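PDB 7CBS: LPXTG cell wall anchor domain-containing protein from Lactobacillus rhamnosus, which forms the basal pilin SpaB of the SpaCBA pilus and probably anchors the sortase-assembled fibre to the bacterial cell wall. Local coordinates for residues D30-K35 and Q165-L170; V66-Y71 and V111-Q116; Y71-D76 and A132-F137. All coordinates share one frame; numbering follows the deposited sequence.

Interaction 1 (D30-K35 and Q165-L170); sequences DVVLHK and QSRIDL
A parallel beta ladder pairs Asp30-Leu33 of strand 28-34 with Arg167-Leu170, the last strand of the modelled chain, their segment axes only 18° apart. Backbone bonds alternate along it: Asp30 N reaches Ser166 O, Ile168 N reaches Asp30 O (2.8 Å), Val32 N and Leu170 N continue the series, and His34 N closes it on Leu170 O (2.8 Å). On one face Val31 CG1 meets the branch tip of Leu170, CD1, at 3.5 Å, and both side chains turn to Phe137 of strand 131-141. On the other face Val32 CG2 lies over one side of the Arg167 guanidinium, displaced toward its rim and 3.5 Å from Arg167 NE. The bend at chi3 (-71°) folds the arginine chain over that methyl group. The guanidinium in turn bonds Ser166 and Gly163 of the second subunit, so this face also belongs to the contact with the second subunit of the assembly. Asp30 OD2 likewise takes Ser166 of the second subunit, while Asp30 OD1 accepts from Asp123 N, a second-shell bond to a residue of the magnesium site. At the ladder's far end the His34 ring and the Asp169 carboxylate are turned 56° against each other. His34 NE2 gives its N-H to Asp169 OD1 at 2.7 Å, on the anti side and slightly out of the carboxylate plane.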
loop_
_atom_site.group_PDB
_atom_site.type_symbol
_atom_site.label_atom_id
_atom_site.label_comp_id
_atom_site.label_asym_id
_atom_site.label_seq_id
_atom_site.Cartn_x
_atom_site.Cartn_y
_atom_site.Cartn_z
ATOM N N ASP A 30 3.260 -0.731 1.995
ATOM C CA ASP A 30 2.628 -1.033 3.305
ATOM C C ASP A 30 3.541 -1.994 4.063
ATOM O O ASP A 30 4.038 -2.945 3.442
ATOM C CB ASP A 30 1.225 -1.622 3.126
ATOM C CG ASP A 30 0.272 -0.679 2.413
ATOM O OD1 ASP A 30 0.566 0.528 2.391
ATOM O OD2 ASP A 30 -0.753 -1.157 1.882
ATOM N N VAL A 31 3.768 -1.727 5.351
ATOM C CA VAL A 31 4.560 -2.603 6.265
ATOM C C VAL A 31 3.649 -3.032 7.414
ATOM O O VAL A 31 3.169 -2.147 8.152
ATOM C CB VAL A 31 5.823 -1.901 6.798
ATOM C CG1 VAL A 31 6.501 -2.730 7.879
ATOM C CG2 VAL A 31 6.795 -1.562 5.678
ATOM N N VAL A 32 3.419 -4.341 7.538
ATOM C CA VAL A 32 2.688 -4.966 8.677
ATOM C C VAL A 32 3.717 -5.724 9.522
ATOM O O VAL A 32 4.360 -6.646 8.987
ATOM C CB VAL A 32 1.550 -5.877 8.178
ATOM C CG1 VAL A 32 0.593 -6.258 9.300
ATOM C CG2 VAL A 32 0.787 -5.226 7.035
ATOM N N LEU A 33 3.914 -5.294 10.772
ATOM C CA LEU A 33 4.729 -6.011 11.788
ATOM C C LEU A 33 3.819 -6.981 12.545
ATOM O O LEU A 33 2.762 -6.530 13.018
ATOM C CB LEU A 33 5.368 -5.000 12.742
ATOM C CG LEU A 33 6.573 -5.545 13.501
ATOM C CD1 LEU A 33 7.517 -4.420 13.900
ATOM C CD2 LEU A 33 6.127 -6.353 14.709
ATOM N N HIS A 34 4.230 -8.249 12.661
ATOM C CA HIS A 34 3.501 -9.327 13.382
ATOM C C HIS A 34 4.210 -9.633 14.708
ATOM O O HIS A 34 5.337 -10.161 14.666
ATOM C CB HIS A 34 3.399 -10.588 12.517
ATOM C CG HIS A 34 2.720 -10.387 11.206
ATOM N ND1 HIS A 34 1.545 -11.039 10.874
ATOM C CD2 HIS A 34 3.068 -9.656 10.123
ATOM C CE1 HIS A 34 1.191 -10.703 9.649
ATOM N NE2 HIS A 34 2.104 -9.848 9.170
ATOM N N LYS A 35 3.571 -9.301 15.835
ATOM C CA LYS A 35 4.016 -9.672 17.205
ATOM C C LYS A 35 3.277 -10.948 17.625
ATOM O O LYS A 35 2.116 -10.840 18.068
ATOM C CB LYS A 35 3.766 -8.507 18.171
ATOM C CG LYS A 35 4.165 -8.744 19.620
ATOM C CD LYS A 35 5.653 -8.818 19.846
ATOM C CE LYS A 35 6.004 -9.042 21.299
ATOM N NZ LYS A 35 7.391 -9.535 21.463
ATOM N N GLN A 165 6.393 -5.652 -4.597
ATOM C CA GLN A 165 5.718 -5.910 -3.296
ATOM C C GLN A 165 4.887 -4.685 -2.893
ATOM O O GLN A 165 5.479 -3.595 -2.737
ATOM C CB GLN A 165 6.747 -6.221 -2.210
ATOM C CG GLN A 165 6.986 -7.708 -1.985
ATOM C CD GLN A 165 7.429 -7.980 -0.566
ATOM O OE1 GLN A 165 8.434 -7.453 -0.091
ATOM N NE2 GLN A 165 6.676 -8.812 0.138
ATOM N N SER A 166 3.574 -4.875 -2.706
ATOM C CA SER A 166 2.641 -3.855 -2.159
ATOM C C SER A 166 2.689 -3.875 -0.627
ATOM O O SER A 166 2.382 -2.830 -0.036
ATOM C CB SER A 166 1.245 -4.060 -2.675
ATOM O OG SER A 166 1.127 -3.536 -3.987
ATOM N N ARG A 167 3.063 -5.016 -0.034
ATOM C CA ARG A 167 3.128 -5.211 1.439
ATOM C C ARG A 167 4.412 -5.957 1.823
ATOM O O ARG A 167 4.759 -6.933 1.126
ATOM C CB ARG A 167 1.901 -5.989 1.926
ATOM C CG ARG A 167 1.866 -6.201 3.431
ATOM C CD ARG A 167 0.553 -6.771 3.913
ATOM N NE ARG A 167 -0.542 -5.816 3.828
ATOM C CZ ARG A 167 -1.740 -5.986 4.381
ATOM N NH1 ARG A 167 -2.002 -7.074 5.087
ATOM N NH2 ARG A 167 -2.666 -5.051 4.247
ATOM N N ILE A 168 5.089 -5.497 2.879
ATOM C CA ILE A 168 6.214 -6.204 3.560
ATOM C C ILE A 168 5.698 -6.732 4.900
ATOM O O ILE A 168 5.202 -5.912 5.693
ATOM C CB ILE A 168 7.434 -5.278 3.759
ATOM C CG1 ILE A 168 7.983 -4.752 2.433
ATOM C CG2 ILE A 168 8.516 -5.983 4.567
ATOM C CD1 ILE A 168 8.886 -3.558 2.577
ATOM N N ASP A 169 5.843 -8.038 5.146
ATOM C CA ASP A 169 5.405 -8.718 6.393
ATOM C C ASP A 169 6.629 -9.013 7.263
ATOM O O ASP A 169 7.413 -9.903 6.891
ATOM C CB ASP A 169 4.608 -9.984 6.073
ATOM C CG ASP A 169 3.190 -9.688 5.629
ATOM O OD1 ASP A 169 2.375 -9.338 6.500
ATOM O OD2 ASP A 169 2.924 -9.784 4.415
ATOM N N LEU A 170 6.765 -8.297 8.384
ATOM C CA LEU A 170 7.913 -8.399 9.326
ATOM C C LEU A 170 7.517 -9.249 10.537
ATOM O O LEU A 170 6.404 -9.044 11.058
ATOM C CB LEU A 170 8.336 -6.990 9.758
ATOM C CG LEU A 170 8.893 -6.099 8.652
ATOM C CD1 LEU A 170 9.065 -4.676 9.162
ATOM C CD2 LEU A 170 10.210 -6.653 8.113
#

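Interaction 2 (V66-Y71 and V111-Q116); sequences VTFTVY and VVTAGQ
Val66 and Thr113 bind each other twice beside the antiparallel pairing of strands 67-72 and 107-112. Val66 N donates to Thr113 OG1 at 2.7 Å, and Thr113 N returns a bond to Val66 O at 3.0 Å, arriving from well above the carbonyl plane. The hydroxyl is swung between its own backbone N and carbonyl carbon (chi1 43°), which sets OG1 in front of the Val66 amide and places CG2 near the Phe68 ring, 4.2 Å from Phe68 CE1. The side chains of Val66 and Thr113 lie alongside each other and point the same way. One step further in, Thr67 and Val112 form a non-hydrogen-bonded pair, followed by the hydrogen-bonded pair Phe68 and Val111. In the latter, Val111 N meets Phe68 O at 2.9 Å in a nearly straight bond, and Phe68 N meets Val111 O at 3.0 Å. Farther out, Thr113 OG1 is also hydrogen-bonded to Leu63 O, while Val111 packs on Ala119 and Phe121 of strand 118-128. A valine in place of Thr113 would probably leave the Val66 amide and Leu63 O without the hydroxyl that both now bond. That hydroxyl thus adds a side-chain bond to the Val66 amide alongside the backbone bond from Thr113 N to Val66 O, and through Leu63 O it ties in the chain leading up to Val66 as well.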
loop_
_atom_site.group_PDB
_atom_site.type_symbol
_atom_site.label_atom_id
_atom_site.label_comp_id
_atom_site.label_asym_id
_atom_site.label_seq_id
_atom_site.Cartn_x
_atom_site.Cartn_y
_atom_site.Cartn_z
ATOM N N VAL A 66 0.331 -3.899 21.682
ATOM C CA VAL A 66 1.803 -3.629 21.724
ATOM C C VAL A 66 2.117 -2.498 20.738
ATOM O O VAL A 66 1.846 -2.681 19.531
ATOM C CB VAL A 66 2.623 -4.895 21.405
ATOM C CG1 VAL A 66 4.116 -4.660 21.573
ATOM C CG2 VAL A 66 2.176 -6.083 22.246
ATOM N N THR A 67 2.672 -1.386 21.237
ATOM C CA THR A 67 2.948 -0.148 20.462
ATOM C C THR A 67 4.309 -0.268 19.769
ATOM O O THR A 67 5.342 -0.285 20.475
ATOM C CB THR A 67 2.914 1.102 21.352
ATOM O OG1 THR A 67 1.684 1.117 22.077
ATOM C CG2 THR A 67 3.042 2.388 20.565
ATOM N N PHE A 68 4.298 -0.356 18.435
ATOM C CA PHE A 68 5.485 -0.232 17.559
ATOM C C PHE A 68 5.510 1.183 16.975
ATOM O O PHE A 68 4.447 1.680 16.560
ATOM C CB PHE A 68 5.478 -1.313 16.476
ATOM C CG PHE A 68 5.899 -2.676 16.970
ATOM C CD1 PHE A 68 4.982 -3.529 17.566
ATOM C CD2 PHE A 68 7.216 -3.096 16.862
ATOM C CE1 PHE A 68 5.372 -4.775 18.031
ATOM C CE2 PHE A 68 7.600 -4.348 17.318
ATOM C CZ PHE A 68 6.678 -5.188 17.896
ATOM N N THR A 69 6.695 1.799 16.965
ATOM C CA THR A 69 6.979 3.153 16.422
ATOM C C THR A 69 7.959 2.992 15.255
ATOM O O THR A 69 8.950 2.253 15.424
ATOM C CB THR A 69 7.518 4.071 17.529
ATOM O OG1 THR A 69 6.609 4.023 18.630
ATOM C CG2 THR A 69 7.706 5.510 17.088
ATOM N N VAL A 70 7.683 3.651 14.125
ATOM C CA VAL A 70 8.527 3.607 12.892
ATOM C C VAL A 70 9.210 4.971 12.729
ATOM O O VAL A 70 8.513 6.000 12.836
ATOM C CB VAL A 70 7.718 3.202 11.640
ATOM C CG1 VAL A 70 6.551 4.142 11.355
ATOM C CG2 VAL A 70 8.607 3.070 10.411
ATOM N N TYR A 71 10.531 4.966 12.519
ATOM C CA TYR A 71 11.388 6.169 12.341
ATOM C C TYR A 71 12.056 6.123 10.966
ATOM O O TYR A 71 12.429 5.026 10.526
ATOM C CB TYR A 71 12.480 6.237 13.412
ATOM C CG TYR A 71 11.999 6.154 14.838
ATOM C CD1 TYR A 71 11.739 4.930 15.433
ATOM C CD2 TYR A 71 11.828 7.296 15.600
ATOM C CE1 TYR A 71 11.300 4.846 16.745
ATOM C CE2 TYR A 71 11.405 7.228 16.917
ATOM C CZ TYR A 71 11.134 5.998 17.492
ATOM O OH TYR A 71 10.706 5.919 18.785
ATOM N N VAL A 111 1.813 2.903 16.149
ATOM C CA VAL A 111 0.699 1.975 15.791
ATOM C C VAL A 111 0.675 0.805 16.781
ATOM O O VAL A 111 1.754 0.248 17.068
ATOM C CB VAL A 111 0.857 1.488 14.335
ATOM C CG1 VAL A 111 0.011 0.258 14.036
ATOM C CG2 VAL A 111 0.562 2.601 13.339
ATOM N N VAL A 112 -0.524 0.435 17.246
ATOM C CA VAL A 112 -0.775 -0.644 18.248
ATOM C C VAL A 112 -1.121 -1.932 17.491
ATOM O O VAL A 112 -1.772 -1.834 16.433
ATOM C CB VAL A 112 -1.905 -0.249 19.221
ATOM C CG1 VAL A 112 -1.886 -1.107 20.475
ATOM C CG2 VAL A 112 -1.862 1.231 19.580
ATOM N N THR A 113 -0.698 -3.091 18.008
ATOM C CA THR A 113 -1.005 -4.432 17.437
ATOM C C THR A 113 -2.485 -4.756 17.680
ATOM O O THR A 113 -2.931 -4.613 18.833
ATOM C CB THR A 113 -0.098 -5.527 18.013
ATOM O OG1 THR A 113 0.015 -5.337 19.423
ATOM C CG2 THR A 113 1.282 -5.534 17.393
ATOM N N ALA A 114 -3.205 -5.172 16.631
ATOM C CA ALA A 114 -4.622 -5.608 16.671
ATOM C C ALA A 114 -4.819 -6.808 15.737
ATOM O O ALA A 114 -3.868 -7.160 15.017
ATOM C CB ALA A 114 -5.530 -4.462 16.297
ATOM N N GLY A 115 -6.013 -7.409 15.763
ATOM C CA GLY A 115 -6.374 -8.601 14.970
ATOM C C GLY A 115 -5.474 -9.781 15.294
ATOM O O GLY A 115 -5.590 -10.321 16.411
ATOM N N GLN A 116 -4.597 -10.153 14.355
ATOM C CA GLN A 116 -3.627 -11.276 14.468
ATOM C C GLN A 116 -2.249 -10.726 14.844
ATOM O O GLN A 116 -1.285 -11.004 14.104
ATOM C CB GLN A 116 -3.568 -12.047 13.144
ATOM C CG GLN A 116 -4.904 -12.633 12.715
ATOM C CD GLN A 116 -5.469 -13.582 13.744
ATOM O OE1 GLN A 116 -4.774 -14.464 14.247
ATOM N NE2 GLN A 116 -6.743 -13.409 14.061
#

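Interaction 3 (Y71-D76 and A132-F137); sequences YDVTAD and AAVYLF
Tyr71 and Leu136 form a hydrogen-bonded antiparallel pair. The backbone bonds are Tyr71 N to Leu136 O and Leu136 N to Tyr71 O, both 2.9 Å and both in the carbonyl plane. Next comes Val73 N to Val134 O, with the donor tilted 26° from that plane. A second group is polar and involves side chains. Thr74 OG1 accepts from Val134 N at 3.1 Å and donates its own proton to Asp72 OD1, so one hydroxyl links the turn to the neighbouring strand. Asp72 OD1 also receives Thr74 N, at 3.1 Å and from above the carboxylate plane, and is thereby gripped twice. Apolar contacts make up the rest. Val73 has CG1 anti to its carbonyl carbon (chi1 -55°), which leaves CG2 between backbone N and carbonyl carbon; CG2 meets Val134 CG1 (3.5 Å) and CG1 meets Leu136 CB (3.6 Å), each crossing at about a right angle. Tyr71 instead lies beside Leu136, pointing the same way. The Tyr135 ring, whose hydroxyl bonds Pro125 O, leans toward the Asp72 backbone. Together these features describe a beta strand ending in an Asx turn, with Val73 at the N-cap position of helix 74-84 and strand 131-141 bonded to the turn itself, at Val73 N and Thr74 OG1.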
loop_
_atom_site.group_PDB
_atom_site.type_symbol
_atom_site.label_atom_id
_atom_site.label_comp_id
_atom_site.label_asym_id
_atom_site.label_seq_id
_atom_site.Cartn_x
_atom_site.Cartn_y
_atom_site.Cartn_z
ATOM N N TYR A 71 10.531 4.966 12.519
ATOM C CA TYR A 71 11.388 6.169 12.341
ATOM C C TYR A 71 12.056 6.123 10.966
ATOM O O TYR A 71 12.429 5.026 10.526
ATOM C CB TYR A 71 12.480 6.237 13.412
ATOM C CG TYR A 71 11.999 6.154 14.838
ATOM C CD1 TYR A 71 11.739 4.930 15.433
ATOM C CD2 TYR A 71 11.828 7.296 15.600
ATOM C CE1 TYR A 71 11.300 4.846 16.745
ATOM C CE2 TYR A 71 11.405 7.228 16.917
ATOM C CZ TYR A 71 11.134 5.998 17.492
ATOM O OH TYR A 71 10.706 5.919 18.785
ATOM N N ASP A 72 12.210 7.288 10.332
ATOM C CA ASP A 72 13.021 7.496 9.101
ATOM C C ASP A 72 14.492 7.602 9.510
ATOM O O ASP A 72 14.825 8.580 10.202
ATOM C CB ASP A 72 12.535 8.731 8.335
ATOM C CG ASP A 72 13.429 9.156 7.180
ATOM O OD1 ASP A 72 14.103 8.279 6.590
ATOM O OD2 ASP A 72 13.449 10.371 6.876
ATOM N N VAL A 73 15.329 6.636 9.112
ATOM C CA VAL A 73 16.794 6.612 9.424
ATOM C C VAL A 73 17.607 6.675 8.122
ATOM O O VAL A 73 18.799 6.312 8.160
ATOM C CB VAL A 73 17.174 5.375 10.268
ATOM C CG1 VAL A 73 16.343 5.282 11.536
ATOM C CG2 VAL A 73 17.081 4.069 9.481
ATOM N N THR A 74 17.005 7.162 7.032
ATOM C CA THR A 74 17.566 7.133 5.650
ATOM C C THR A 74 18.943 7.813 5.598
ATOM O O THR A 74 19.893 7.176 5.092
ATOM C CB THR A 74 16.625 7.800 4.639
ATOM O OG1 THR A 74 15.357 7.144 4.697
ATOM C CG2 THR A 74 17.160 7.743 3.224
ATOM N N ALA A 75 19.039 9.056 6.083
ATOM C CA ALA A 75 20.253 9.909 5.998
ATOM C C ALA A 75 21.381 9.299 6.836
ATOM O O ALA A 75 22.510 9.196 6.310
ATOM C CB ALA A 75 19.955 11.320 6.443
ATOM N N ASP A 76 21.094 8.937 8.091
ATOM C CA ASP A 76 22.069 8.307 9.024
ATOM C C ASP A 76 22.515 6.960 8.448
ATOM O O ASP A 76 23.724 6.667 8.514
ATOM C CB ASP A 76 21.490 8.142 10.433
ATOM C CG ASP A 76 21.329 9.454 11.186
ATOM O OD1 ASP A 76 22.041 10.415 10.837
ATOM O OD2 ASP A 76 20.490 9.508 12.113
ATOM N N ALA A 132 16.734 5.766 -1.627
ATOM C CA ALA A 132 15.919 4.639 -1.123
ATOM C C ALA A 132 15.667 4.874 0.367
ATOM O O ALA A 132 16.628 5.226 1.067
ATOM C CB ALA A 132 16.641 3.333 -1.359
ATOM N N ALA A 133 14.421 4.728 0.827
ATOM C CA ALA A 133 14.041 4.974 2.236
ATOM C C ALA A 133 14.588 3.835 3.105
ATOM O O ALA A 133 14.754 2.714 2.581
ATOM C CB ALA A 133 12.548 5.114 2.357
ATOM N N VAL A 134 14.896 4.131 4.372
ATOM C CA VAL A 134 15.285 3.126 5.405
ATOM C C VAL A 134 14.551 3.483 6.696
ATOM O O VAL A 134 14.598 4.667 7.090
ATOM C CB VAL A 134 16.810 3.066 5.617
ATOM C CG1 VAL A 134 17.195 2.009 6.648
ATOM C CG2 VAL A 134 17.550 2.821 4.307
ATOM N N TYR A 135 13.883 2.494 7.302
ATOM C CA TYR A 135 12.975 2.669 8.464
ATOM C C TYR A 135 13.463 1.795 9.624
ATOM O O TYR A 135 13.904 0.653 9.371
ATOM C CB TYR A 135 11.535 2.361 8.047
ATOM C CG TYR A 135 11.006 3.286 6.981
ATOM C CD1 TYR A 135 10.655 4.592 7.282
ATOM C CD2 TYR A 135 10.883 2.874 5.664
ATOM C CE1 TYR A 135 10.210 5.469 6.307
ATOM C CE2 TYR A 135 10.430 3.732 4.677
ATOM C CZ TYR A 135 10.089 5.032 5.000
ATOM O OH TYR A 135 9.629 5.887 4.043
ATOM N N LEU A 136 13.427 2.352 10.839
ATOM C CA LEU A 136 13.693 1.654 12.125
ATOM C C LEU A 136 12.351 1.380 12.814
ATOM O O LEU A 136 11.577 2.337 12.986
ATOM C CB LEU A 136 14.586 2.541 12.999
ATOM C CG LEU A 136 14.714 2.123 14.461
ATOM C CD1 LEU A 136 15.329 0.739 14.575
ATOM C CD2 LEU A 136 15.528 3.146 15.236
ATOM N N PHE A 137 12.100 0.125 13.196
ATOM C CA PHE A 137 10.842 -0.335 13.841
ATOM C C PHE A 137 11.149 -0.786 15.274
ATOM O O PHE A 137 11.757 -1.859 15.437
ATOM C CB PHE A 137 10.206 -1.456 13.015
ATOM C CG PHE A 137 9.607 -1.008 11.706
ATOM C CD1 PHE A 137 8.339 -0.449 11.663
ATOM C CD2 PHE A 137 10.302 -1.150 10.517
ATOM C CE1 PHE A 137 7.784 -0.041 10.459
ATOM C CE2 PHE A 137 9.748 -0.735 9.315
ATOM C CZ PHE A 137 8.492 -0.181 9.287
#

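How the interactions relate
All three contacts lie in one mixed sheet within the N-terminal pilin domain. Interactions 2 and 3 share Tyr71 and strand 67-72, which lies between 107-112 and 131-141 and pairs antiparallel with both; their centres are about 18 Å apart, on opposite sides of the chain's centre, and their segments alternate along the chain. Interaction 1 joins the first and last strands, and thus brackets the other two in sequence. Its centre is about 11 Å from that of interaction 2 and about 16 Å from that of interaction 3. Phe137 packs against Val31, Leu33, Leu170 and Val70, and Leu33 against Phe68, so residues from all three contacts meet in one apolar interior.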